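Long-range contacts in D-glycero-D-manno-heptose 1-phosphate kinase (Bacteroides thetaiotaomicron, PDB 3K85), which probably transfers phosphate from ATP to a sugar phosphate, a GHMP-family kinase reaction: residues Arg5-Leu10 and His337-Tyr342; Gly29-Asn34 and Lys234-Ala239; Ser68-Glu73 and Leu94-Phe99; Ala287-Gly292 and Phe305-Thr310. All coordinates share one frame; numbering follows the deposited sequence.

From the N terminus, the chain enters strand 4-15, whose residues Arg5-Leu10 pair with the last strand, 337-340, so contact 1 closes the widest loop and encloses the other three. Strand 30-37, a neighbour of 4-15 in the same sheet, then opens contact 2, which closes about 200 residues later on helix 230-246. Within that loop lies contact 3, a short closure that joins the two loops on either side of helix 79-91. Contact 4 follows contact 2 in series and binds the hairpin of strands 291-294 and 303-306 in the C-terminal part. No loops cross, and contacts 3 and 4 lie farthest apart, their centres about 51 Å from each other.

Contact 1 of 4, residues Arg5-Leu10 and His337-Tyr342; sequences RSKAPL and HGWKIY
Trp339 meets Arg5 through two torsions: chi1 66° puts CG between the backbone N and the carbonyl carbon, and chi2 of 98° turns the indole so that one face lies over Arg5, whose chain runs extended from CG to NE. Arg5 CB lies over that face, 3.7 Å from the centroid of the six-membered ring of Trp339, a CH-pi contact. Farther out, Arg5 CD comes to 3.7 Å from Trp339 NE1, and the guanidinium plane is turned only 15° from the ring plane. Lys7 and His337 lie side by side on the same face of the sheet, pointing the same way, with Lys7 CG 3.9 Å from His337 CE1.

Beneath these side chains is a regular antiparallel pairing. Arg5 N donates to Trp339 O at 2.9 Å, and Trp339 N returns the bond to Arg5 O. Lys7 and His337 form the next hydrogen-bonded pair, with Lys7 N to His337 O at 3.1 Å. Between them Ser6 and Gly338 form a non-hydrogen-bonded pair, and Gly338 CA comes to 3.0 Å from Arg5 O, a CA-H...O contact. The opposite face carries Ser6, whose OG bonds to Cys122 O of helix 115-131.

The closing strand is thus fastened to the N-terminal one by four backbone bonds and by the methylenes of Arg5 and Lys7 laid against the rings of Trp339 and His337. His337 ND1 is hydrogen-bonded to Gly335 O. Lys7 NZ makes a cation-pi contact with Tyr40 and lies 5.4 Å from His337 NE2, where its charge would tend to disfavour protonation of the imidazole.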
loop_
_atom_site.group_PDB
_atom_site.type_symbol
_atom_site.label_atom_id
_atom_site.label_comp_id
_atom_site.label_asym_id
_atom_site.label_seq_id
_atom_site.Cartn_x
_atom_site.Cartn_y
_atom_site.Cartn_z
ATOM N N ARG A 5 -2.425 2.518 -27.562
ATOM C CA ARG A 5 -1.935 3.752 -26.955
ATOM C C ARG A 5 -1.476 3.414 -25.544
ATOM O O ARG A 5 -1.876 2.393 -24.990
ATOM C CB ARG A 5 -3.050 4.811 -26.895
ATOM C CG ARG A 5 -3.593 5.288 -28.254
ATOM C CD ARG A 5 -4.724 6.289 -28.030
ATOM N NE ARG A 5 -5.025 7.124 -29.188
ATOM C CZ ARG A 5 -5.831 6.780 -30.187
ATOM N NH1 ARG A 5 -6.435 5.607 -30.188
ATOM N NH2 ARG A 5 -6.043 7.614 -31.190
ATOM N N SER A 6 -0.629 4.255 -24.969
ATOM C CA SER A 6 -0.152 4.014 -23.622
ATOM C C SER A 6 0.293 5.340 -23.067
ATOM O O SER A 6 0.477 6.282 -23.818
ATOM C CB SER A 6 1.046 3.045 -23.625
ATOM O OG SER A 6 2.237 3.682 -24.074
ATOM N N LYS A 7 0.445 5.408 -21.750
ATOM C CA LYS A 7 0.923 6.609 -21.085
ATOM C C LYS A 7 1.492 6.196 -19.745
ATOM O O LYS A 7 1.049 5.208 -19.150
ATOM C CB LYS A 7 -0.195 7.653 -20.896
ATOM C CG LYS A 7 -1.347 7.222 -20.031
ATOM C CD LYS A 7 -2.487 8.241 -20.047
ATOM C CE LYS A 7 -2.340 9.313 -18.990
ATOM N NZ LYS A 7 -3.609 10.097 -18.865
ATOM N N ALA A 8 2.488 6.942 -19.280
ATOM C CA ALA A 8 3.132 6.656 -18.004
ATOM C C ALA A 8 3.338 7.969 -17.281
ATOM O O ALA A 8 3.622 8.987 -17.905
ATOM C CB ALA A 8 4.479 5.955 -18.231
ATOM N N PRO A 9 3.205 7.965 -15.951
ATOM C CA PRO A 9 3.386 9.200 -15.195
ATOM C C PRO A 9 4.821 9.472 -14.765
ATOM O O PRO A 9 5.652 8.566 -14.690
ATOM C CB PRO A 9 2.456 8.999 -14.003
ATOM C CG PRO A 9 2.648 7.541 -13.708
ATOM C CD PRO A 9 2.638 6.901 -15.099
ATOM N N LEU A 10 5.103 10.741 -14.495
ATOM C CA LEU A 10 6.415 11.162 -14.034
ATOM C C LEU A 10 6.276 11.062 -12.529
ATOM O O LEU A 10 5.213 10.700 -12.036
ATOM C CB LEU A 10 6.711 12.603 -14.462
ATOM C CG LEU A 10 6.797 12.868 -15.973
ATOM C CD1 LEU A 10 6.813 14.367 -16.213
ATOM C CD2 LEU A 10 8.049 12.223 -16.568
ATOM N N HIS A 337 0.013 2.364 -18.362
ATOM C CA HIS A 337 -0.966 1.434 -18.901
ATOM C C HIS A 337 -1.226 1.679 -20.380
ATOM O O HIS A 337 -0.956 2.765 -20.904
ATOM C CB HIS A 337 -2.284 1.511 -18.119
ATOM C CG HIS A 337 -2.927 2.861 -18.148
ATOM N ND1 HIS A 337 -2.565 3.876 -17.289
ATOM C CD2 HIS A 337 -3.888 3.372 -18.952
ATOM C CE1 HIS A 337 -3.279 4.954 -17.562
ATOM N NE2 HIS A 337 -4.089 4.677 -18.566
ATOM N N GLY A 338 -1.739 0.649 -21.044
ATOM C CA GLY A 338 -2.029 0.742 -22.454
ATOM C C GLY A 338 -3.442 0.292 -22.747
ATOM O O GLY A 338 -4.089 -0.354 -21.922
ATOM N N TRP A 339 -3.929 0.647 -23.925
ATOM C CA TRP A 339 -5.263 0.271 -24.335
ATOM C C TRP A 339 -5.297 0.163 -25.853
ATOM O O TRP A 339 -4.459 0.742 -26.543
ATOM C CB TRP A 339 -6.298 1.282 -23.794
ATOM C CG TRP A 339 -6.244 2.697 -24.325
ATOM C CD1 TRP A 339 -7.013 3.229 -25.324
ATOM C CD2 TRP A 339 -5.427 3.776 -23.839
ATOM N NE1 TRP A 339 -6.732 4.570 -25.485
ATOM C CE2 TRP A 339 -5.766 4.929 -24.589
ATOM C CE3 TRP A 339 -4.450 3.876 -22.848
ATOM C CZ2 TRP A 339 -5.158 6.168 -24.373
ATOM C CZ3 TRP A 339 -3.845 5.108 -22.632
ATOM C CH2 TRP A 339 -4.201 6.238 -23.391
ATOM N N LYS A 340 -6.236 -0.618 -26.369
ATOM C CA LYS A 340 -6.352 -0.795 -27.805
ATOM C C LYS A 340 -7.590 -0.092 -28.327
ATOM O O LYS A 340 -8.631 -0.064 -27.669
ATOM C CB LYS A 340 -6.425 -2.280 -28.167
ATOM C CG LYS A 340 -5.105 -3.032 -28.042
ATOM C CD LYS A 340 -5.172 -4.387 -28.770
ATOM C CE LYS A 340 -3.783 -4.992 -28.990
ATOM N NZ LYS A 340 -3.807 -6.188 -29.899
ATOM N N ILE A 341 -7.462 0.490 -29.508
ATOM C CA ILE A 341 -8.576 1.169 -30.147
ATOM C C ILE A 341 -8.865 0.421 -31.435
ATOM O O ILE A 341 -8.051 0.429 -32.364
ATOM C CB ILE A 341 -8.231 2.633 -30.470
ATOM C CG1 ILE A 341 -8.038 3.421 -29.170
ATOM C CG2 ILE A 341 -9.336 3.245 -31.323
ATOM C CD1 ILE A 341 -9.323 3.636 -28.382
ATOM N N TYR A 342 -10.017 -0.240 -31.477
ATOM C CA TYR A 342 -10.424 -1.016 -32.647
ATOM C C TYR A 342 -11.173 -0.154 -33.658
ATOM O O TYR A 342 -11.967 0.712 -33.283
ATOM C CB TYR A 342 -11.323 -2.187 -32.223
ATOM C CG TYR A 342 -10.685 -3.156 -31.245
ATOM C CD1 TYR A 342 -9.770 -4.118 -31.676
ATOM C CD2 TYR A 342 -10.997 -3.105 -29.887
ATOM C CE1 TYR A 342 -9.183 -5.007 -30.776
ATOM C CE2 TYR A 342 -10.419 -3.984 -28.981
ATOM C CZ TYR A 342 -9.512 -4.935 -29.428
ATOM O OH TYR A 342 -8.937 -5.806 -28.525
#

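Contact 2 of 4, residues Gly29-Asn34 and Lys234-Ala239; sequences GGLILN and KIKQSA
Ala239 and Leu31 make the tight part of this contact, where helix 230-246 lies against strand 30-37. The Ala239 methyl sits 3.5 Å from Leu31 O and 3.9 Å from Leu31 CB. With so small a side chain at the interface, the axes of the two segments approach to 7.0 Å, at 50° to each other. Leu33, the next residue facing the helix, adds only looser packing, while Ile32 points the other way and packs on Gln159 of helix 159-166, so the strand is sandwiched between helices. Leu31 O is held as well by the hydroxyl of Ser19.

Toward the open side, the packing passes to the long chain of Lys236. Its CG is anti to the backbone N (chi1 171°) and the rest of the chain is extended, carrying it past Leu31 toward the start of the strand. On the way, Lys236 CE rests 3.8 Å from Leu31 CD1, two chains that cross obliquely. Both residues remain partly exposed, and on the outer side of the helix Lys234 and Gln237 are exposed, clear of the strand.

At the far end, Lys236 NZ donates to Gly29 O at 3.0 Å, approaching from above the carbonyl plane, 55° out of it. Gly29 follows a short helix with a positive phi that calls for glycine.

The lysine therefore works in two ways: its methylenes shield the leucine, and its ammonium group reaches over to hold the turn into the strand, where its charge would probably polarise the Gly29 carbonyl.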
loop_
_atom_site.group_PDB
_atom_site.type_symbol
_atom_site.label_atom_id
_atom_site.label_comp_id
_atom_site.label_asym_id
_atom_site.label_seq_id
_atom_site.Cartn_x
_atom_site.Cartn_y
_atom_site.Cartn_z
ATOM N N GLY A 29 22.489 -0.950 0.495
ATOM C CA GLY A 29 21.066 -1.165 0.294
ATOM C C GLY A 29 20.391 0.189 0.185
ATOM O O GLY A 29 20.765 1.132 0.887
ATOM N N GLY A 30 19.397 0.300 -0.692
ATOM C CA GLY A 30 18.713 1.575 -0.850
ATOM C C GLY A 30 17.279 1.625 -0.340
ATOM O O GLY A 30 16.617 0.596 -0.180
ATOM N N LEU A 31 16.806 2.840 -0.080
ATOM C CA LEU A 31 15.447 3.049 0.397
ATOM C C LEU A 31 14.879 4.293 -0.266
ATOM O O LEU A 31 15.483 5.368 -0.222
ATOM C CB LEU A 31 15.423 3.188 1.926
ATOM C CG LEU A 31 15.639 1.876 2.682
ATOM C CD1 LEU A 31 15.624 2.131 4.178
ATOM C CD2 LEU A 31 14.558 0.882 2.303
ATOM N N ILE A 32 13.715 4.137 -0.890
ATOM C CA ILE A 32 13.087 5.242 -1.583
ATOM C C ILE A 32 11.586 5.418 -1.402
ATOM O O ILE A 32 10.811 4.457 -1.439
ATOM C CB ILE A 32 13.378 5.148 -3.088
ATOM C CG1 ILE A 32 14.768 5.728 -3.358
ATOM C CG2 ILE A 32 12.293 5.871 -3.894
ATOM C CD1 ILE A 32 15.135 5.799 -4.799
ATOM N N LEU A 33 11.182 6.668 -1.215
ATOM C CA LEU A 33 9.772 7.001 -1.097
ATOM C C LEU A 33 9.485 8.007 -2.194
ATOM O O LEU A 33 9.962 9.137 -2.146
ATOM C CB LEU A 33 9.450 7.633 0.258
ATOM C CG LEU A 33 7.948 7.895 0.432
ATOM C CD1 LEU A 33 7.217 6.566 0.478
ATOM C CD2 LEU A 33 7.689 8.668 1.709
ATOM N N ASN A 34 8.729 7.588 -3.200
ATOM C CA ASN A 34 8.375 8.483 -4.294
ATOM C C ASN A 34 6.905 8.305 -4.678
ATOM O O ASN A 34 6.230 7.363 -4.244
ATOM C CB ASN A 34 9.279 8.252 -5.517
ATOM C CG ASN A 34 9.237 6.824 -6.021
ATOM O OD1 ASN A 34 8.243 6.119 -5.850
ATOM N ND2 ASN A 34 10.325 6.391 -6.663
ATOM N N LYS A 234 22.020 9.129 5.760
ATOM C CA LYS A 234 20.968 9.966 6.316
ATOM C C LYS A 234 19.840 10.093 5.304
ATOM O O LYS A 234 18.666 10.013 5.669
ATOM C CB LYS A 234 21.509 11.349 6.671
ATOM C CG LYS A 234 22.408 11.356 7.894
ATOM C CD LYS A 234 22.911 12.764 8.200
ATOM C CE LYS A 234 23.757 12.799 9.467
ATOM N NZ LYS A 234 24.270 14.172 9.737
ATOM N N ILE A 235 20.206 10.293 4.037
ATOM C CA ILE A 235 19.230 10.402 2.953
ATOM C C ILE A 235 18.429 9.102 2.898
ATOM O O ILE A 235 17.232 9.114 2.656
ATOM C CB ILE A 235 19.929 10.648 1.592
ATOM C CG1 ILE A 235 20.457 12.088 1.542
ATOM C CG2 ILE A 235 18.972 10.373 0.441
ATOM C CD1 ILE A 235 21.286 12.415 0.311
ATOM N N LYS A 236 19.104 7.981 3.125
ATOM C CA LYS A 236 18.444 6.681 3.144
ATOM C C LYS A 236 17.486 6.657 4.342
ATOM O O LYS A 236 16.331 6.250 4.224
ATOM C CB LYS A 236 19.480 5.563 3.294
ATOM C CG LYS A 236 18.883 4.180 3.550
ATOM C CD LYS A 236 19.960 3.121 3.768
ATOM C CE LYS A 236 19.355 1.722 3.871
ATOM N NZ LYS A 236 20.389 0.638 3.782
ATOM N N GLN A 237 17.977 7.115 5.490
ATOM C CA GLN A 237 17.190 7.142 6.718
ATOM C C GLN A 237 15.941 7.991 6.572
ATOM O O GLN A 237 14.875 7.626 7.056
ATOM C CB GLN A 237 18.026 7.693 7.874
ATOM C CG GLN A 237 17.288 7.751 9.206
ATOM C CD GLN A 237 16.816 6.384 9.652
ATOM O OE1 GLN A 237 17.547 5.400 9.536
ATOM N NE2 GLN A 237 15.593 6.312 10.167
ATOM N N SER A 238 16.094 9.137 5.918
ATOM C CA SER A 238 14.987 10.051 5.708
ATOM C C SER A 238 13.822 9.340 5.012
ATOM O O SER A 238 12.661 9.643 5.278
ATOM C CB SER A 238 15.448 11.281 4.890
ATOM O OG SER A 238 15.771 10.975 3.535
ATOM N N ALA A 239 14.128 8.388 4.139
ATOM C CA ALA A 239 13.075 7.661 3.444
ATOM C C ALA A 239 12.210 6.970 4.491
ATOM O O ALA A 239 10.985 6.953 4.385
ATOM C CB ALA A 239 13.669 6.640 2.478
#

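Contact 3 of 4, residues Ser68-Glu73 and Leu94-Phe99; sequences SMSQLE and LEPKSF
Two surface loops, one entering helix 79-91 from strand 62-67 and the other leaving that helix for strand 99-105, are tied together here by Ser68 and Lys97. Ser68 OG is anti to its backbone N (chi1 -175°), which swings it across to the other loop, where it donates to Lys97 O at 2.5 Å, an unusually short length whose exact value is doubtful. The hydroxyl comes from above the carbonyl plane, 71° out of it. Pro96 fills the next position, its CB 3.6 Å from the backbone O of Met69, a residue built as selenomethionine. Pro96 CG lies 3.2 Å from Ser70 OG. An alanine in place of Ser68 would keep CB beside Lys97 O but remove the hydroxyl, and would probably leave that carbonyl without this donor and the loops less firmly joined.

A second tie comes from the helix between them: the Tyr85 hydroxyl is hydrogen-bonded to both Met69 O and Lys97 N. Around this pairing, Leu72 and Phe99 pack on Ile53 of strand 52-57, Ser98 OG bonds to Arg52 O at the start of that strand, and Leu94 reaches Ile88 of helix 79-91 and Leu131 of helix 115-131.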
loop_
_atom_site.group_PDB
_atom_site.type_symbol
_atom_site.label_atom_id
_atom_site.label_comp_id
_atom_site.label_asym_id
_atom_site.label_seq_id
_atom_site.Cartn_x
_atom_site.Cartn_y
_atom_site.Cartn_z
ATOM N N SER A 68 11.774 -0.771 -42.812
ATOM C CA SER A 68 11.475 -1.785 -41.800
ATOM C C SER A 68 12.601 -2.815 -41.658
ATOM O O SER A 68 12.860 -3.592 -42.578
ATOM C CB SER A 68 10.158 -2.481 -42.157
ATOM O OG SER A 68 9.757 -3.394 -41.157
HETATM N N MSE A 69 13.261 -2.811 -40.499
HETATM C CA MSE A 69 14.372 -3.725 -40.214
HETATM C C MSE A 69 14.147 -4.532 -38.934
HETATM O O MSE A 69 13.152 -4.340 -38.243
HETATM C CB MSE A 69 15.666 -2.934 -40.047
HETATM C CG MSE A 69 16.002 -2.018 -41.197
HETATM SE SE MSE A 69 17.703 -1.187 -40.881
HETATM C CE MSE A 69 17.132 0.677 -40.743
ATOM N N SER A 70 15.075 -5.434 -38.620
ATOM C CA SER A 70 14.972 -6.229 -37.402
ATOM C C SER A 70 15.586 -5.422 -36.268
ATOM O O SER A 70 15.178 -5.528 -35.113
ATOM C CB SER A 70 15.722 -7.555 -37.541
ATOM O OG SER A 70 15.012 -8.466 -38.352
ATOM N N GLN A 71 16.583 -4.622 -36.610
ATOM C CA GLN A 71 17.255 -3.780 -35.628
ATOM C C GLN A 71 17.412 -2.402 -36.257
ATOM O O GLN A 71 17.397 -2.280 -37.479
ATOM C CB GLN A 71 18.637 -4.344 -35.288
ATOM C CG GLN A 71 18.643 -5.691 -34.574
ATOM C CD GLN A 71 18.086 -5.616 -33.164
ATOM O OE1 GLN A 71 16.876 -5.655 -32.961
ATOM N NE2 GLN A 71 18.969 -5.495 -32.187
ATOM N N LEU A 72 17.545 -1.369 -35.429
ATOM C CA LEU A 72 17.722 -0.013 -35.933
ATOM C C LEU A 72 18.958 0.609 -35.315
ATOM O O LEU A 72 19.139 0.604 -34.102
ATOM C CB LEU A 72 16.501 0.865 -35.628
ATOM C CG LEU A 72 15.214 0.592 -36.410
ATOM C CD1 LEU A 72 14.132 1.562 -35.948
ATOM C CD2 LEU A 72 15.460 0.746 -37.900
ATOM N N GLU A 73 19.806 1.150 -36.172
ATOM C CA GLU A 73 21.046 1.777 -35.752
ATOM C C GLU A 73 20.828 2.973 -34.829
ATOM O O GLU A 73 20.051 3.871 -35.128
ATOM C CB GLU A 73 21.833 2.205 -36.999
ATOM C CG GLU A 73 21.096 3.192 -37.937
ATOM C CD GLU A 73 19.727 2.698 -38.443
ATOM O OE1 GLU A 73 19.658 1.610 -39.067
ATOM O OE2 GLU A 73 18.718 3.412 -38.224
ATOM N N LEU A 94 11.488 -11.691 -32.882
ATOM C CA LEU A 94 10.410 -11.385 -33.818
ATOM C C LEU A 94 10.870 -10.921 -35.195
ATOM O O LEU A 94 11.968 -10.379 -35.343
ATOM C CB LEU A 94 9.505 -10.315 -33.203
ATOM C CG LEU A 94 9.090 -10.583 -31.753
ATOM C CD1 LEU A 94 8.389 -9.359 -31.181
ATOM C CD2 LEU A 94 8.186 -11.815 -31.708
ATOM N N GLU A 95 10.013 -11.130 -36.195
ATOM C CA GLU A 95 10.291 -10.718 -37.567
ATOM C C GLU A 95 10.177 -9.202 -37.644
ATOM O O GLU A 95 9.495 -8.581 -36.824
ATOM C CB GLU A 95 9.279 -11.338 -38.528
ATOM C CG GLU A 95 9.300 -12.852 -38.559
ATOM C CD GLU A 95 8.239 -13.434 -39.484
ATOM O OE1 GLU A 95 8.313 -13.197 -40.713
ATOM O OE2 GLU A 95 7.327 -14.127 -38.979
ATOM N N PRO A 96 10.843 -8.581 -38.631
ATOM C CA PRO A 96 10.789 -7.121 -38.780
ATOM C C PRO A 96 9.355 -6.588 -38.681
ATOM O O PRO A 96 8.407 -7.239 -39.134
ATOM C CB PRO A 96 11.401 -6.900 -40.162
ATOM C CG PRO A 96 12.423 -7.984 -40.229
ATOM C CD PRO A 96 11.669 -9.184 -39.691
ATOM N N LYS A 97 9.199 -5.407 -38.092
ATOM C CA LYS A 97 7.876 -4.813 -37.943
ATOM C C LYS A 97 7.689 -3.529 -38.753
ATOM O O LYS A 97 8.638 -2.769 -38.960
ATOM C CB LYS A 97 7.594 -4.525 -36.464
ATOM C CG LYS A 97 6.473 -5.364 -35.874
ATOM C CD LYS A 97 6.924 -6.773 -35.529
ATOM C CE LYS A 97 5.734 -7.632 -35.103
ATOM N NZ LYS A 97 6.144 -8.883 -34.399
ATOM N N SER A 98 6.455 -3.296 -39.197
ATOM C CA SER A 98 6.101 -2.106 -39.968
ATOM C C SER A 98 5.008 -1.349 -39.189
ATOM O O SER A 98 3.903 -1.855 -38.996
ATOM C CB SER A 98 5.594 -2.530 -41.356
ATOM O OG SER A 98 5.333 -1.416 -42.190
ATOM N N PHE A 99 5.304 -0.131 -38.749
ATOM C CA PHE A 99 4.326 0.607 -37.958
ATOM C C PHE A 99 4.610 2.097 -37.872
ATOM O O PHE A 99 5.686 2.568 -38.236
ATOM C CB PHE A 99 4.313 0.050 -36.538
ATOM C CG PHE A 99 5.635 0.194 -35.834
ATOM C CD1 PHE A 99 5.920 1.329 -35.090
ATOM C CD2 PHE A 99 6.626 -0.783 -35.976
ATOM C CE1 PHE A 99 7.174 1.497 -34.495
ATOM C CE2 PHE A 99 7.884 -0.628 -35.390
ATOM C CZ PHE A 99 8.160 0.515 -34.646
#

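Contact 4 of 4, residues Ala287-Gly292 and Phe305-Thr310; sequences AGAMAG and FVVEPT
A classic beta bulge sets this hairpin apart: Met290 and Ala291 both face Val306. Met290 N donates to Val306 O at 3.0 Å, while Ala291 N makes only a weak bond of 3.5 Å to the same Val306 O. In return, Val306 N donates to Ala291 O at 3.1 Å. Past the bulge, Gly292 stands opposite Phe305 as a non-hydrogen-bonded pair, and a CB on this glycine would run into the phenylalanine ring. Ala291 O also lies at the rim of that ring, 3.3 Å from Phe305 CD1, and Ala289 CB reaches the same Phe305 CD1 at 4.4 Å.

Met290, built as selenomethionine, bends at its last torsion (chi3 -83°), which lays CE 3.8 Å from Val306 CG1 and close to the backbone of Val307. On that side, Met290 and Val306 both pack on Ala255 of helix 251-264. An alanine in place of Phe305 would probably open a gap beside Gly292 CA and leave Leu319 of helix 309-320 without the ring against it.

The bulge thus turns two N-H groups toward Val306 O, of which that of Met290 makes the firmer bond and that of Ala291 only a weak one, and the absent glycine side chain makes room for an aromatic ring between strand and helix.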
loop_
_atom_site.group_PDB
_atom_site.type_symbol
_atom_site.label_atom_id
_atom_site.label_comp_id
_atom_site.label_asym_id
_atom_site.label_seq_id
_atom_site.Cartn_x
_atom_site.Cartn_y
_atom_site.Cartn_z
ATOM N N ALA A 287 11.961 33.237 -1.261
ATOM C CA ALA A 287 10.565 33.449 -0.887
ATOM C C ALA A 287 10.156 32.407 0.163
ATOM O O ALA A 287 9.914 31.243 -0.163
ATOM C CB ALA A 287 9.680 33.333 -2.116
ATOM N N GLY A 288 10.080 32.843 1.419
ATOM C CA GLY A 288 9.725 31.960 2.515
ATOM C C GLY A 288 8.576 30.975 2.327
ATOM O O GLY A 288 7.566 31.263 1.678
ATOM N N ALA A 289 8.756 29.797 2.920
ATOM C CA ALA A 289 7.788 28.698 2.909
ATOM C C ALA A 289 8.227 27.875 4.115
ATOM O O ALA A 289 8.810 28.427 5.048
ATOM C CB ALA A 289 7.915 27.883 1.632
HETATM N N MSE A 290 7.971 26.573 4.119
HETATM C CA MSE A 290 8.399 25.769 5.261
HETATM C C MSE A 290 9.696 25.032 4.988
HETATM O O MSE A 290 10.492 24.799 5.899
HETATM C CB MSE A 290 7.332 24.756 5.655
HETATM C CG MSE A 290 6.160 25.344 6.394
HETATM SE SE MSE A 290 5.167 23.931 7.232
HETATM C CE MSE A 290 4.090 23.378 5.721
ATOM N N ALA A 291 9.899 24.662 3.730
ATOM C CA ALA A 291 11.096 23.946 3.326
ATOM C C ALA A 291 11.117 23.797 1.814
ATOM O O ALA A 291 10.109 24.010 1.143
ATOM C CB ALA A 291 11.132 22.575 3.985
ATOM N N GLY A 292 12.278 23.436 1.285
ATOM C CA GLY A 292 12.417 23.247 -0.144
ATOM C C GLY A 292 13.389 22.117 -0.395
ATOM O O GLY A 292 14.136 21.729 0.503
ATOM N N PHE A 305 8.680 22.772 -2.967
ATOM C CA PHE A 305 8.425 23.516 -1.739
ATOM C C PHE A 305 7.230 22.973 -0.963
ATOM O O PHE A 305 6.206 22.620 -1.543
ATOM C CB PHE A 305 8.171 24.989 -2.062
ATOM C CG PHE A 305 9.403 25.760 -2.425
ATOM C CD1 PHE A 305 10.387 26.009 -1.473
ATOM C CD2 PHE A 305 9.567 26.272 -3.708
ATOM C CE1 PHE A 305 11.519 26.765 -1.794
ATOM C CE2 PHE A 305 10.695 27.027 -4.041
ATOM C CZ PHE A 305 11.672 27.274 -3.081
ATOM N N VAL A 306 7.369 22.915 0.356
ATOM C CA VAL A 306 6.299 22.449 1.227
ATOM C C VAL A 306 5.816 23.647 2.046
ATOM O O VAL A 306 6.561 24.187 2.859
ATOM C CB VAL A 306 6.795 21.333 2.179
ATOM C CG1 VAL A 306 5.758 21.057 3.263
ATOM C CG2 VAL A 306 7.074 20.063 1.381
ATOM N N VAL A 307 4.570 24.057 1.831
ATOM C CA VAL A 307 4.019 25.207 2.538
ATOM C C VAL A 307 2.643 24.965 3.170
ATOM O O VAL A 307 1.904 24.060 2.771
ATOM C CB VAL A 307 3.925 26.422 1.579
ATOM C CG1 VAL A 307 2.975 26.106 0.435
ATOM C CG2 VAL A 307 3.477 27.659 2.331
ATOM N N GLU A 308 2.319 25.773 4.178
ATOM C CA GLU A 308 1.032 25.692 4.860
ATOM C C GLU A 308 -0.000 26.008 3.790
ATOM O O GLU A 308 0.145 26.990 3.057
ATOM C CB GLU A 308 0.950 26.749 5.960
ATOM C CG GLU A 308 0.678 26.219 7.351
ATOM C CD GLU A 308 0.790 27.312 8.398
ATOM O OE1 GLU A 308 1.878 27.918 8.499
ATOM O OE2 GLU A 308 -0.202 27.573 9.114
ATOM N N PRO A 309 -1.053 25.182 3.682
ATOM C CA PRO A 309 -2.112 25.379 2.686
ATOM C C PRO A 309 -2.655 26.812 2.568
ATOM O O PRO A 309 -2.753 27.354 1.465
ATOM C CB PRO A 309 -3.177 24.383 3.131
ATOM C CG PRO A 309 -2.352 23.253 3.661
ATOM C CD PRO A 309 -1.317 23.979 4.490
ATOM N N THR A 310 -3.001 27.421 3.699
ATOM C CA THR A 310 -3.546 28.784 3.701
ATOM C C THR A 310 -2.536 29.826 3.218
ATOM O O THR A 310 -2.882 30.993 3.017
ATOM C CB THR A 310 -4.033 29.199 5.112
ATOM O OG1 THR A 310 -2.943 29.114 6.039
ATOM C CG2 THR A 310 -5.161 28.290 5.583
#